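Local coordinates for protein DNA polymerase III subunit beta (Helicobacter pylori 26695, PDB 4S3I) that tethers DNA polymerases and other proteins to DNA as a beta sliding clamp and so confers processivity on them, at residues 5-10 against 57-62; 34-39 against 112-117; 256-261 against 340-345; 351-356 against 366-371. All blocks are in the same frame, centred on the assembly; numbering follows the deposited sequence.

Contact 1. Residues 5-10 against 57-62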
loop_
_atom_site.group_PDB
_atom_site.type_symbol
_atom_site.label_atom_id
_atom_site.label_comp_id
_atom_site.label_asym_id
_atom_site.label_seq_id
_atom_site.Cartn_x
_atom_site.Cartn_y
_atom_site.Cartn_z
ATOM N N ILE A 5 -14.821 -13.488 31.533
ATOM C CA ILE A 5 -13.959 -12.380 31.908
ATOM C C ILE A 5 -14.396 -11.104 31.190
ATOM O O ILE A 5 -15.214 -11.146 30.265
ATOM C CB ILE A 5 -12.514 -12.656 31.501
ATOM C CG1 ILE A 5 -12.427 -12.925 29.999
ATOM C CG2 ILE A 5 -11.913 -13.840 32.269
ATOM C CD1 ILE A 5 -11.013 -12.947 29.462
ATOM N N SER A 6 -13.824 -9.971 31.591
ATOM C CA SER A 6 -13.936 -8.760 30.799
ATOM C C SER A 6 -12.528 -8.261 30.587
ATOM O O SER A 6 -11.669 -8.429 31.467
ATOM C CB SER A 6 -14.782 -7.692 31.496
ATOM O OG SER A 6 -14.075 -7.090 32.563
ATOM N N VAL A 7 -12.273 -7.681 29.417
ATOM C CA VAL A 7 -10.954 -7.154 29.100
ATOM C C VAL A 7 -11.051 -5.788 28.447
ATOM O O VAL A 7 -12.126 -5.361 28.010
ATOM C CB VAL A 7 -10.159 -8.096 28.164
ATOM C CG1 VAL A 7 -9.955 -9.464 28.814
ATOM C CG2 VAL A 7 -10.883 -8.248 26.832
ATOM N N SER A 8 -9.913 -5.111 28.378
ATOM C CA SER A 8 -9.821 -3.841 27.690
ATOM C C SER A 8 -9.793 -4.084 26.181
ATOM O O SER A 8 -9.031 -4.921 25.693
ATOM C CB SER A 8 -8.556 -3.103 28.127
ATOM O OG SER A 8 -8.375 -1.910 27.389
ATOM N N LYS A 9 -10.619 -3.345 25.449
ATOM C CA LYS A 9 -10.693 -3.464 23.995
ATOM C C LYS A 9 -9.326 -3.265 23.343
ATOM O O LYS A 9 -8.902 -4.054 22.496
ATOM C CB LYS A 9 -11.713 -2.449 23.450
ATOM C CG LYS A 9 -12.050 -2.577 21.964
ATOM C CD LYS A 9 -11.055 -1.835 21.082
ATOM C CE LYS A 9 -11.732 -1.224 19.867
ATOM N NZ LYS A 9 -10.727 -0.595 18.962
ATOM N N ASN A 10 -8.630 -2.204 23.732
ATOM C CA ASN A 10 -7.346 -1.909 23.111
ATOM C C ASN A 10 -6.251 -2.921 23.444
ATOM O O ASN A 10 -5.425 -3.246 22.584
ATOM C CB ASN A 10 -6.900 -0.479 23.429
ATOM C CG ASN A 10 -7.855 0.558 22.872
ATOM O OD1 ASN A 10 -8.048 0.652 21.656
ATOM N ND2 ASN A 10 -8.464 1.341 23.759
ATOM N N SER A 57 1.066 -14.895 24.398
ATOM C CA SER A 57 1.003 -13.567 24.998
ATOM C C SER A 57 -0.030 -13.564 26.110
ATOM O O SER A 57 -0.841 -14.492 26.215
ATOM C CB SER A 57 0.598 -12.528 23.947
ATOM O OG SER A 57 1.462 -12.551 22.826
ATOM N N TYR A 58 -0.019 -12.522 26.935
ATOM C CA TYR A 58 -1.101 -12.342 27.897
ATOM C C TYR A 58 -1.544 -10.888 27.978
ATOM O O TYR A 58 -0.768 -9.972 27.684
ATOM C CB TYR A 58 -0.722 -12.860 29.291
ATOM C CG TYR A 58 0.057 -11.873 30.135
ATOM C CD1 TYR A 58 1.442 -11.898 30.159
ATOM C CD2 TYR A 58 -0.596 -10.925 30.928
ATOM C CE1 TYR A 58 2.159 -11.008 30.939
ATOM C CE2 TYR A 58 0.113 -10.025 31.699
ATOM C CZ TYR A 58 1.491 -10.073 31.702
ATOM O OH TYR A 58 2.212 -9.185 32.468
ATOM N N ILE A 59 -2.797 -10.689 28.379
ATOM C CA ILE A 59 -3.254 -9.389 28.847
ATOM C C ILE A 59 -3.895 -9.595 30.213
ATOM O O ILE A 59 -4.359 -10.697 30.529
ATOM C CB ILE A 59 -4.257 -8.731 27.883
ATOM C CG1 ILE A 59 -5.524 -9.580 27.737
ATOM C CG2 ILE A 59 -3.601 -8.457 26.525
ATOM C CD1 ILE A 59 -6.623 -8.916 26.862
ATOM N N PHE A 60 -3.906 -8.543 31.029
ATOM C CA PHE A 60 -4.566 -8.611 32.322
ATOM C C PHE A 60 -6.055 -8.493 32.083
ATOM O O PHE A 60 -6.485 -7.736 31.215
ATOM C CB PHE A 60 -4.112 -7.462 33.224
ATOM C CG PHE A 60 -2.699 -7.595 33.721
ATOM C CD1 PHE A 60 -2.368 -8.574 34.657
ATOM C CD2 PHE A 60 -1.709 -6.730 33.274
ATOM C CE1 PHE A 60 -1.065 -8.700 35.123
ATOM C CE2 PHE A 60 -0.401 -6.843 33.737
ATOM C CZ PHE A 60 -0.080 -7.830 34.662
ATOM N N THR A 61 -6.842 -9.228 32.853
ATOM C CA THR A 61 -8.292 -9.094 32.804
ATOM C C THR A 61 -8.757 -7.920 33.663
ATOM O O THR A 61 -8.160 -7.629 34.703
ATOM C CB THR A 61 -8.983 -10.374 33.305
ATOM O OG1 THR A 61 -8.640 -10.586 34.679
ATOM C CG2 THR A 61 -8.539 -11.572 32.478
ATOM N N GLN A 62 -9.817 -7.248 33.216
ATOM C CA GLN A 62 -10.460 -6.208 34.011
ATOM C C GLN A 62 -11.286 -6.836 35.117
ATOM O O GLN A 62 -11.396 -6.290 36.216
ATOM C CB GLN A 62 -11.350 -5.336 33.133
ATOM C CG GLN A 62 -10.558 -4.512 32.148
ATOM C CD GLN A 62 -9.476 -3.702 32.835
ATOM O OE1 GLN A 62 -8.285 -3.870 32.562
ATOM N NE2 GLN A 62 -9.887 -2.818 33.740
HETATM O O HOH W 1 -7.450 -5.899 29.592
#

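Contact 2. Residues 34-39 against 112-117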
loop_
_atom_site.group_PDB
_atom_site.type_symbol
_atom_site.label_atom_id
_atom_site.label_comp_id
_atom_site.label_asym_id
_atom_site.label_seq_id
_atom_site.Cartn_x
_atom_site.Cartn_y
_atom_site.Cartn_z
ATOM N N HIS A 34 -6.917 -20.908 14.464
ATOM C CA HIS A 34 -7.459 -20.576 15.780
ATOM C C HIS A 34 -6.418 -20.147 16.818
ATOM O O HIS A 34 -5.285 -20.641 16.835
ATOM C CB HIS A 34 -8.260 -21.759 16.345
ATOM C CG HIS A 34 -9.687 -21.783 15.904
ATOM N ND1 HIS A 34 -10.722 -22.133 16.745
ATOM C CD2 HIS A 34 -10.254 -21.492 14.708
ATOM C CE1 HIS A 34 -11.863 -22.062 16.086
ATOM N NE2 HIS A 34 -11.609 -21.669 14.852
ATOM N N ILE A 35 -6.848 -19.250 17.701
ATOM C CA ILE A 35 -6.078 -18.844 18.861
ATOM C C ILE A 35 -6.589 -19.596 20.094
ATOM O O ILE A 35 -7.798 -19.663 20.331
ATOM C CB ILE A 35 -6.196 -17.335 19.090
ATOM C CG1 ILE A 35 -5.447 -16.587 17.980
ATOM C CG2 ILE A 35 -5.661 -16.951 20.465
ATOM C CD1 ILE A 35 -5.725 -15.065 17.919
ATOM N N HIS A 36 -5.663 -20.175 20.861
ATOM C CA HIS A 36 -5.996 -20.845 22.117
ATOM C C HIS A 36 -6.107 -19.773 23.208
ATOM O O HIS A 36 -5.265 -18.860 23.305
ATOM C CB HIS A 36 -4.912 -21.867 22.458
ATOM C CG HIS A 36 -5.161 -22.645 23.712
ATOM N ND1 HIS A 36 -4.867 -22.151 24.968
ATOM C CD2 HIS A 36 -5.625 -23.905 23.904
ATOM C CE1 HIS A 36 -5.159 -23.070 25.877
ATOM N NE2 HIS A 36 -5.616 -24.141 25.256
ATOM N N LEU A 37 -7.151 -19.871 24.021
ATOM C CA LEU A 37 -7.376 -18.898 25.087
ATOM C C LEU A 37 -7.330 -19.623 26.424
ATOM O O LEU A 37 -7.849 -20.737 26.549
ATOM C CB LEU A 37 -8.738 -18.226 24.936
ATOM C CG LEU A 37 -9.060 -17.487 23.648
ATOM C CD1 LEU A 37 -10.499 -16.963 23.682
ATOM C CD2 LEU A 37 -8.078 -16.336 23.431
ATOM N N GLU A 38 -6.719 -18.995 27.425
ATOM C CA GLU A 38 -6.705 -19.570 28.771
ATOM C C GLU A 38 -6.786 -18.483 29.830
ATOM O O GLU A 38 -5.974 -17.555 29.839
ATOM C CB GLU A 38 -5.459 -20.439 28.989
ATOM C CG GLU A 38 -5.310 -20.925 30.429
ATOM C CD GLU A 38 -4.566 -22.252 30.543
ATOM O OE1 GLU A 38 -3.642 -22.503 29.734
ATOM O OE2 GLU A 38 -4.910 -23.046 31.453
ATOM N N VAL A 39 -7.774 -18.587 30.715
ATOM C CA VAL A 39 -7.889 -17.621 31.801
ATOM C C VAL A 39 -7.300 -18.259 33.046
ATOM O O VAL A 39 -7.763 -19.311 33.486
ATOM C CB VAL A 39 -9.346 -17.171 32.040
ATOM C CG1 VAL A 39 -9.405 -16.164 33.179
ATOM C CG2 VAL A 39 -9.932 -16.552 30.761
ATOM N N PHE A 112 -13.111 -24.814 18.885
ATOM C CA PHE A 112 -12.697 -26.194 18.617
ATOM C C PHE A 112 -12.240 -26.892 19.907
ATOM O O PHE A 112 -12.064 -26.247 20.940
ATOM C CB PHE A 112 -11.569 -26.231 17.577
ATOM C CG PHE A 112 -11.990 -25.806 16.195
ATOM C CD1 PHE A 112 -13.244 -26.144 15.693
ATOM C CD2 PHE A 112 -11.127 -25.085 15.389
ATOM C CE1 PHE A 112 -13.630 -25.751 14.406
ATOM C CE2 PHE A 112 -11.503 -24.681 14.112
ATOM C CZ PHE A 112 -12.754 -25.010 13.621
ATOM N N ASP A 113 -12.040 -28.200 19.842
ATOM C CA ASP A 113 -11.504 -28.948 20.982
ATOM C C ASP A 113 -10.067 -28.494 21.276
ATOM O O ASP A 113 -9.152 -28.745 20.494
ATOM C CB ASP A 113 -11.558 -30.452 20.689
ATOM C CG ASP A 113 -11.116 -31.310 21.874
ATOM O OD1 ASP A 113 -10.847 -30.771 22.972
ATOM O OD2 ASP A 113 -11.051 -32.544 21.694
ATOM N N ALA A 114 -9.873 -27.818 22.405
ATOM C CA ALA A 114 -8.546 -27.349 22.796
ATOM C C ALA A 114 -7.513 -28.482 22.922
ATOM O O ALA A 114 -6.308 -28.227 22.899
ATOM C CB ALA A 114 -8.624 -26.543 24.084
ATOM N N ASP A 115 -7.981 -29.719 23.048
ATOM C CA ASP A 115 -7.082 -30.872 23.136
ATOM C C ASP A 115 -6.300 -31.108 21.835
ATOM O O ASP A 115 -5.275 -31.796 21.823
ATOM C CB ASP A 115 -7.860 -32.142 23.501
ATOM C CG ASP A 115 -8.337 -32.157 24.953
ATOM O OD1 ASP A 115 -7.685 -31.513 25.805
ATOM O OD2 ASP A 115 -9.363 -32.828 25.226
ATOM N N GLU A 116 -6.795 -30.546 20.737
ATOM C CA GLU A 116 -6.134 -30.709 19.450
ATOM C C GLU A 116 -5.067 -29.634 19.273
ATOM O O GLU A 116 -4.206 -29.747 18.407
ATOM C CB GLU A 116 -7.147 -30.627 18.284
ATOM C CG GLU A 116 -6.632 -31.206 16.951
ATOM C CD GLU A 116 -7.422 -30.724 15.724
ATOM O OE1 GLU A 116 -8.583 -30.283 15.887
ATOM O OE2 GLU A 116 -6.868 -30.779 14.599
ATOM N N PHE A 117 -5.135 -28.584 20.087
ATOM C CA PHE A 117 -4.212 -27.467 19.953
ATOM C C PHE A 117 -2.803 -27.940 20.329
ATOM O O PHE A 117 -2.620 -28.658 21.317
ATOM C CB PHE A 117 -4.664 -26.288 20.820
ATOM C CG PHE A 117 -4.262 -24.957 20.289
ATOM C CD1 PHE A 117 -3.049 -24.388 20.659
ATOM C CD2 PHE A 117 -5.103 -24.251 19.427
ATOM C CE1 PHE A 117 -2.668 -23.151 20.169
ATOM C CE2 PHE A 117 -4.735 -23.011 18.936
ATOM C CZ PHE A 117 -3.513 -22.456 19.302
#

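Contact 3. Residues 256-261 against 340-345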
loop_
_atom_site.group_PDB
_atom_site.type_symbol
_atom_site.label_atom_id
_atom_site.label_comp_id
_atom_site.label_asym_id
_atom_site.label_seq_id
_atom_site.Cartn_x
_atom_site.Cartn_y
_atom_site.Cartn_z
ATOM N N ILE A 256 43.988 -3.869 -0.497
ATOM C CA ILE A 256 44.954 -2.973 -1.115
ATOM C C ILE A 256 44.542 -1.522 -0.892
ATOM O O ILE A 256 45.344 -0.697 -0.451
ATOM C CB ILE A 256 45.063 -3.239 -2.625
ATOM C CG1 ILE A 256 45.463 -4.698 -2.878
ATOM C CG2 ILE A 256 46.058 -2.289 -3.266
ATOM C CD1 ILE A 256 45.447 -5.115 -4.347
ATOM N N SER A 257 43.278 -1.224 -1.185
ATOM C CA SER A 257 42.777 0.142 -1.078
ATOM C C SER A 257 41.534 0.264 -0.191
ATOM O O SER A 257 40.636 -0.592 -0.235
ATOM C CB SER A 257 42.494 0.706 -2.468
ATOM O OG SER A 257 42.801 -0.243 -3.470
ATOM N N SER A 258 41.501 1.329 0.612
ATOM C CA SER A 258 40.339 1.684 1.422
ATOM C C SER A 258 39.964 3.161 1.245
ATOM O O SER A 258 40.745 4.053 1.585
ATOM C CB SER A 258 40.605 1.407 2.898
ATOM O OG SER A 258 40.771 0.024 3.140
ATOM N N PHE A 259 38.762 3.418 0.736
ATOM C CA PHE A 259 38.311 4.794 0.513
ATOM C C PHE A 259 37.206 5.207 1.482
ATOM O O PHE A 259 36.242 4.468 1.670
ATOM C CB PHE A 259 37.790 4.936 -0.912
ATOM C CG PHE A 259 38.698 4.342 -1.959
ATOM C CD1 PHE A 259 39.916 4.939 -2.257
ATOM C CD2 PHE A 259 38.317 3.205 -2.665
ATOM C CE1 PHE A 259 40.749 4.403 -3.248
ATOM C CE2 PHE A 259 39.139 2.662 -3.662
ATOM C CZ PHE A 259 40.357 3.267 -3.953
ATOM N N THR A 260 37.343 6.379 2.095
ATOM C CA THR A 260 36.290 6.930 2.948
ATOM C C THR A 260 35.424 7.852 2.075
ATOM O O THR A 260 35.912 8.837 1.529
ATOM C CB THR A 260 36.885 7.689 4.137
ATOM O OG1 THR A 260 37.699 6.787 4.902
ATOM C CG2 THR A 260 35.793 8.262 5.032
ATOM N N LEU A 261 34.151 7.502 1.915
ATOM C CA LEU A 261 33.272 8.145 0.926
ATOM C C LEU A 261 31.953 8.597 1.551
ATOM O O LEU A 261 31.597 8.152 2.644
ATOM C CB LEU A 261 33.004 7.172 -0.217
ATOM C CG LEU A 261 34.257 6.636 -0.909
ATOM C CD1 LEU A 261 33.975 5.334 -1.653
ATOM C CD2 LEU A 261 34.840 7.691 -1.873
ATOM N N VAL A 340 33.289 3.309 4.396
ATOM C CA VAL A 340 34.567 2.899 3.868
ATOM C C VAL A 340 34.354 1.791 2.876
ATOM O O VAL A 340 33.672 0.794 3.163
ATOM C CB VAL A 340 35.516 2.460 4.980
ATOM C CG1 VAL A 340 36.813 1.916 4.380
ATOM C CG2 VAL A 340 35.789 3.628 5.912
ATOM N N LEU A 341 34.922 1.981 1.695
ATOM C CA LEU A 341 34.885 0.973 0.656
ATOM C C LEU A 341 36.278 0.360 0.577
ATOM O O LEU A 341 37.244 1.062 0.254
ATOM C CB LEU A 341 34.523 1.629 -0.682
ATOM C CG LEU A 341 34.697 0.754 -1.918
ATOM C CD1 LEU A 341 33.716 -0.382 -1.866
ATOM C CD2 LEU A 341 34.490 1.569 -3.205
ATOM N N ARG A 342 36.398 -0.929 0.887
ATOM C CA ARG A 342 37.697 -1.605 0.839
ATOM C C ARG A 342 37.769 -2.553 -0.347
ATOM O O ARG A 342 36.907 -3.420 -0.523
ATOM C CB ARG A 342 37.972 -2.384 2.136
ATOM C CG ARG A 342 37.833 -1.584 3.408
ATOM C CD ARG A 342 38.440 -2.328 4.602
ATOM N NE ARG A 342 38.036 -1.720 5.869
ATOM C CZ ARG A 342 38.625 -0.656 6.413
ATOM N NH1 ARG A 342 39.660 -0.080 5.808
ATOM N NH2 ARG A 342 38.182 -0.164 7.565
ATOM N N CYS A 343 38.819 -2.410 -1.151
ATOM C CA CYS A 343 38.929 -3.159 -2.403
ATOM C C CYS A 343 40.310 -3.769 -2.596
ATOM O O CYS A 343 41.309 -3.272 -2.066
ATOM C CB CYS A 343 38.694 -2.233 -3.599
ATOM S SG CYS A 343 37.099 -1.385 -3.684
ATOM N N ASN A 344 40.350 -4.834 -3.386
ATOM C CA ASN A 344 41.591 -5.323 -3.960
ATOM C C ASN A 344 41.469 -5.152 -5.467
ATOM O O ASN A 344 41.222 -4.048 -5.941
ATOM C CB ASN A 344 41.836 -6.780 -3.559
ATOM C CG ASN A 344 42.123 -6.924 -2.085
ATOM O OD1 ASN A 344 42.997 -6.238 -1.548
ATOM N ND2 ASN A 344 41.367 -7.784 -1.409
ATOM N N GLU A 345 41.604 -6.236 -6.219
ATOM C CA GLU A 345 41.402 -6.175 -7.667
ATOM C C GLU A 345 39.919 -5.941 -8.013
ATOM O O GLU A 345 39.028 -6.315 -7.240
ATOM C CB GLU A 345 41.924 -7.456 -8.329
ATOM C CG GLU A 345 42.856 -7.219 -9.513
ATOM C CD GLU A 345 43.971 -6.233 -9.204
ATOM O OE1 GLU A 345 44.113 -5.244 -9.959
ATOM O OE2 GLU A 345 44.705 -6.448 -8.212
#

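Contact 4. Residues 351-356 against 366-371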
loop_
_atom_site.group_PDB
_atom_site.type_symbol
_atom_site.label_atom_id
_atom_site.label_comp_id
_atom_site.label_asym_id
_atom_site.label_seq_id
_atom_site.Cartn_x
_atom_site.Cartn_y
_atom_site.Cartn_z
ATOM N N LEU A 351 34.420 -4.724 0.203
ATOM C CA LEU A 351 33.746 -4.615 1.483
ATOM C C LEU A 351 33.185 -3.219 1.656
ATOM O O LEU A 351 33.828 -2.234 1.282
ATOM C CB LEU A 351 34.738 -4.922 2.620
ATOM C CG LEU A 351 34.168 -5.121 4.032
ATOM C CD1 LEU A 351 33.504 -6.488 4.131
ATOM C CD2 LEU A 351 35.224 -4.955 5.118
ATOM N N ILE A 352 31.985 -3.131 2.224
ATOM C CA ILE A 352 31.409 -1.841 2.610
ATOM C C ILE A 352 31.145 -1.870 4.101
ATOM O O ILE A 352 30.543 -2.816 4.601
ATOM C CB ILE A 352 30.096 -1.557 1.826
ATOM C CG1 ILE A 352 30.419 -1.247 0.362
ATOM C CG2 ILE A 352 29.318 -0.386 2.441
ATOM C CD1 ILE A 352 29.201 -1.185 -0.540
ATOM N N GLN A 353 31.610 -0.854 4.824
ATOM C CA GLN A 353 31.379 -0.817 6.263
ATOM C C GLN A 353 31.347 0.614 6.770
ATOM O O GLN A 353 31.674 1.547 6.023
ATOM C CB GLN A 353 32.426 -1.659 7.013
ATOM C CG GLN A 353 33.823 -1.086 7.005
ATOM C CD GLN A 353 34.864 -2.050 7.577
ATOM O OE1 GLN A 353 36.050 -1.732 7.615
ATOM N NE2 GLN A 353 34.421 -3.230 8.019
ATOM N N GLU A 354 30.936 0.794 8.022
ATOM C CA GLU A 354 30.843 2.125 8.581
ATOM C C GLU A 354 32.232 2.733 8.664
ATOM O O GLU A 354 33.241 2.023 8.725
ATOM C CB GLU A 354 30.216 2.105 9.990
ATOM C CG GLU A 354 28.783 1.598 10.056
ATOM C CD GLU A 354 28.095 1.891 11.390
ATOM O OE1 GLU A 354 28.759 2.397 12.323
ATOM O OE2 GLU A 354 26.877 1.632 11.503
ATOM N N SER A 355 32.279 4.055 8.678
ATOM C CA SER A 355 33.492 4.752 9.048
ATOM C C SER A 355 33.685 4.432 10.531
ATOM O O SER A 355 32.693 4.323 11.275
ATOM C CB SER A 355 33.297 6.257 8.825
ATOM O OG SER A 355 34.471 6.983 9.114
ATOM N N LEU A 356 34.936 4.278 10.969
ATOM C CA LEU A 356 35.230 3.947 12.374
ATOM C C LEU A 356 34.509 2.672 12.850
ATOM O O LEU A 356 34.033 2.626 13.991
ATOM C CB LEU A 356 34.841 5.098 13.319
ATOM C CG LEU A 356 35.355 6.516 13.076
ATOM C CD1 LEU A 356 34.929 7.424 14.228
ATOM C CD2 LEU A 356 36.859 6.535 12.912
ATOM N N LYS A 366 27.176 -2.760 14.213
ATOM C CA LYS A 366 27.802 -2.240 12.994
ATOM C C LYS A 366 27.989 -3.357 11.986
ATOM O O LYS A 366 28.776 -4.280 12.193
ATOM C CB LYS A 366 29.132 -1.553 13.295
ATOM C CG LYS A 366 29.034 -0.475 14.362
ATOM C CD LYS A 366 30.324 0.323 14.435
ATOM C CE LYS A 366 30.293 1.319 15.582
ATOM N NZ LYS A 366 31.633 1.980 15.693
ATOM N N ILE A 367 27.248 -3.259 10.892
ATOM C CA ILE A 367 27.196 -4.304 9.883
ATOM C C ILE A 367 28.176 -3.958 8.763
ATOM O O ILE A 367 28.273 -2.798 8.359
ATOM C CB ILE A 367 25.759 -4.430 9.287
ATOM C CG1 ILE A 367 24.880 -5.349 10.147
ATOM C CG2 ILE A 367 25.796 -5.014 7.879
ATOM C CD1 ILE A 367 24.833 -5.013 11.614
ATOM N N SER A 368 28.903 -4.962 8.282
ATOM C CA SER A 368 29.797 -4.815 7.142
ATOM C C SER A 368 29.245 -5.725 6.073
ATOM O O SER A 368 28.713 -6.792 6.393
ATOM C CB SER A 368 31.222 -5.266 7.518
ATOM O OG SER A 368 31.740 -4.478 8.570
ATOM N N THR A 369 29.357 -5.321 4.811
ATOM C CA THR A 369 28.897 -6.172 3.726
ATOM C C THR A 369 30.011 -6.448 2.720
ATOM O O THR A 369 30.679 -5.522 2.228
ATOM C CB THR A 369 27.687 -5.567 2.990
ATOM O OG1 THR A 369 26.623 -5.299 3.917
ATOM C CG2 THR A 369 27.193 -6.534 1.913
ATOM N N LEU A 370 30.209 -7.725 2.418
ATOM C CA LEU A 370 31.174 -8.142 1.411
ATOM C C LEU A 370 30.409 -8.517 0.143
ATOM O O LEU A 370 29.449 -9.285 0.207
ATOM C CB LEU A 370 31.986 -9.336 1.921
ATOM C CG LEU A 370 33.004 -9.878 0.916
ATOM C CD1 LEU A 370 34.236 -8.978 0.859
ATOM C CD2 LEU A 370 33.393 -11.321 1.223
ATOM N N MET A 371 30.827 -7.974 -1.000
ATOM C CA MET A 371 30.094 -8.145 -2.260
ATOM C C MET A 371 30.999 -8.566 -3.408
ATOM O O MET A 371 32.138 -8.115 -3.493
ATOM C CB MET A 371 29.425 -6.828 -2.659
ATOM C CG MET A 371 28.082 -6.583 -2.037
ATOM S SD MET A 371 27.684 -4.834 -2.135
ATOM C CE MET A 371 27.749 -4.567 -3.907
HETATM O O HOH W 2 27.073 -2.903 4.921
HETATM O O HOH W 3 25.592 -0.715 10.705
HETATM O O HOH W 4 31.188 3.621 13.158
HETATM O O HOH W 5 30.401 -1.449 9.683
#

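Contact 1. Residues 5-10 against 57-62
Val7 and Ile59 form the tight end of this contact: Ile59 CD1 stands 3.9 Å from Val7 CB and just as near CG1 of the same valine, the two side chains crossing at about a right angle. Chi1 of Ile59 (62°) sets CG1 between the backbone N and the carbonyl carbon, and the extended chi2 carries CD1 on to the valine. Beside this pair, the Thr61 methyl CG2 lies 4.1 Å from Ile5 CG2 and meets Ile5 CD1 equally closely. Both sets are buried, and methyl groups do nearly all the touching, Val7 CB being the one branch carbon.

The other side is polar and more open. Gln62 N donates to Ser6 O over 2.8 Å, but the bond is bent, with 140° at the hydrogen. Next to it Gln62 CB sits 3.3 Å from Ser6 OG, a hydroxyl whose bonding partner is Ser63 OG. Gln62 CG only brushes the backbone, 3.9 Å from Ser8 N, and the residue is exposed to solvent. A water bridges the two backbones, accepting from Ser8 N at 2.9 Å and donating to Phe60 O at 2.6 Å; Ser8 itself holds the N-cap position of helix 9-19.

The touching parts run 104° apart, where the chain passes from strand 53-60 in one sheet of the N-terminal domain to strand 63-66, the neighbour of strand 4-7 in the other. Helix 9-19 packs against the apolar end, with Leu12 touching both Val7 and Ile59, while Leu44 of strand 43-49 reaches Ile5 and Ile59.

Contact 2. Residues 34-39 against 112-117
His34 and Phe112 lie ring on ring in an offset stack, centroids 4.0 Å apart and planes inclined by only 18°. The overlap is partial: Phe112 CD2 is over the centre of the imidazole, and Phe112 CE2 approaches His34 NE2 to 3.1 Å, a close fit. Phe112 sets CG beside its backbone N (chi1 -68°), and from there the ring lies over the imidazole. Thr71 ties the two partners together, since its OG1 is hydrogen-bonded to both His34 ND1 and Phe112 N; the first of these bonds would help fix the rotation of the imidazole.

His36 and Phe117 meet differently. His36 CB lies over the face of the Phe117 ring, 3.4 Å from its centroid and almost on the ring normal, a CH-pi contact. Chi1 of -178° sets His36 CG anti to the backbone N, and the imidazole beyond it is oblique to the phenyl ring, its CD2 touching Ala114 CB at 4.0 Å. The edge of the Phe117 ring meets the other strand residue, CE2 lying 3.2 Å from His34 O near the ring plane.

An Asx turn, Asp115 N to Asp113 OD1 at 3.1 Å, and the backbone bond from Phe117 N to Ala114 O shape the loop that presents these groups. This loop joins strands 105-110 and 127-131, and the contact holds it against strand 34-40 of the N-terminal domain. That strand runs between strands 68-73 and 43-49; His34 and His36 direct CB to the loop, while Ile35 points away from it and packs on Leu16 and Leu19 of helix 9-19.

Contact 3. Residues 256-261 against 340-345
Ser257 and Cys343 are an antiparallel hydrogen-bonded pair: Cys343 N donates to Ser257 O at 2.7 Å, and Ser257 N returns a bond to Cys343 O at 3.0 Å, nearly straight at 175°. Phe259 and Leu341 repeat the exchange, with Leu341 N to Phe259 O and Phe259 N to Leu341 O both 2.8 Å. In the non-hydrogen-bonded pair between them, side chains supply the link. Arg342 NH1 donates to Ser258 OG at 2.9 Å, the hydroxyl lying at the edge of the guanidinium and 14° from its plane, while Val340 CG1 covers one guanidinium face. Arg342 NE is satisfied by Gln353 OE1.

At the strand end Ile256 and Ser257 both face Cys343, a classic beta bulge. There Ile256 N finds Asn344 OD1 at 2.8 Å, and Asn344 ND2 binds Glu254 O, so both ends of the amide are engaged. On the face away from Ser258 and Arg342, Phe259 CD2 meets Leu341 CD2 at 4.2 Å, and Leu341 CB packs on Leu261 CD1.

The chemistry is thus two-sided: mainly apolar on the face of Phe259, Leu341 and Cys343, more polar on that of Ser258 and Arg342, with the Asn344 side-chain amide giving Ile256 N an acceptor at the bulge.

Contact 4. Residues 351-356 against 366-371
Leu351 and Leu370 belong to an antiparallel strand pair within the sheet that runs on from the C-terminal domain into strand 179-185 of the central domain. In this non-hydrogen-bonded pair Leu351 CD1 touches Leu370 CB at 3.9 Å. Ile352 follows with the hydrogen-bonded pair: its N donates to Thr369 O at 2.7 Å and its O accepts from Thr369 N at 2.8 Å, both donors lying in the carbonyl planes. Its side chain points to the opposite face, where Phe327 and Ala330 of helix 324-332 pack on it.

At Gln353 the pairing passes to side chains. Chi1 of 70° sets CG between the backbone N and the carbonyl carbon, and the extended chain beyond it delivers NE2 to Ser368 OG, 3.0 Å away and in the amide plane. With OE1 already bonded to Arg342, the amide is held at both ends.

From Glu354 on the backbones part. A water replaces the direct bond, accepting from Glu354 N at 2.8 Å and donating to Ile367 O. The carboxylate lies across the aliphatic chain of Lys366, OE1 being 3.3 Å from Lys366 CD; OE2 accepts from Gly335 N. Lys366 NZ is 4.4 Å from Glu354 OE1, beyond a salt bridge. Extended beyond CG, the lysine reaches backbone oxygens instead: NZ bonds Lys359 O and, at 3.0 Å, Leu356 O.

In the fold
The four contacts fall into two pairs on opposite sides of the chain's centre. Contacts 1 and 2 belong to the N-terminal domain, with centres about 17 Å apart and segments that alternate along the sequence; they touch where Ile5 packs on Val39, and both reach the sheet containing strands 34-40 and 53-60. Contacts 3 and 4 follow in series in the C-terminal domain, centres about 11 Å apart, in one sheet where strands 338-343 and 350-354 are neighbours. Some 45 to 57 Å separates the centres of the two groups, across the central domain. Sheets continuing from one domain into the next thus help join the elongated subunit of this two-chain clamp.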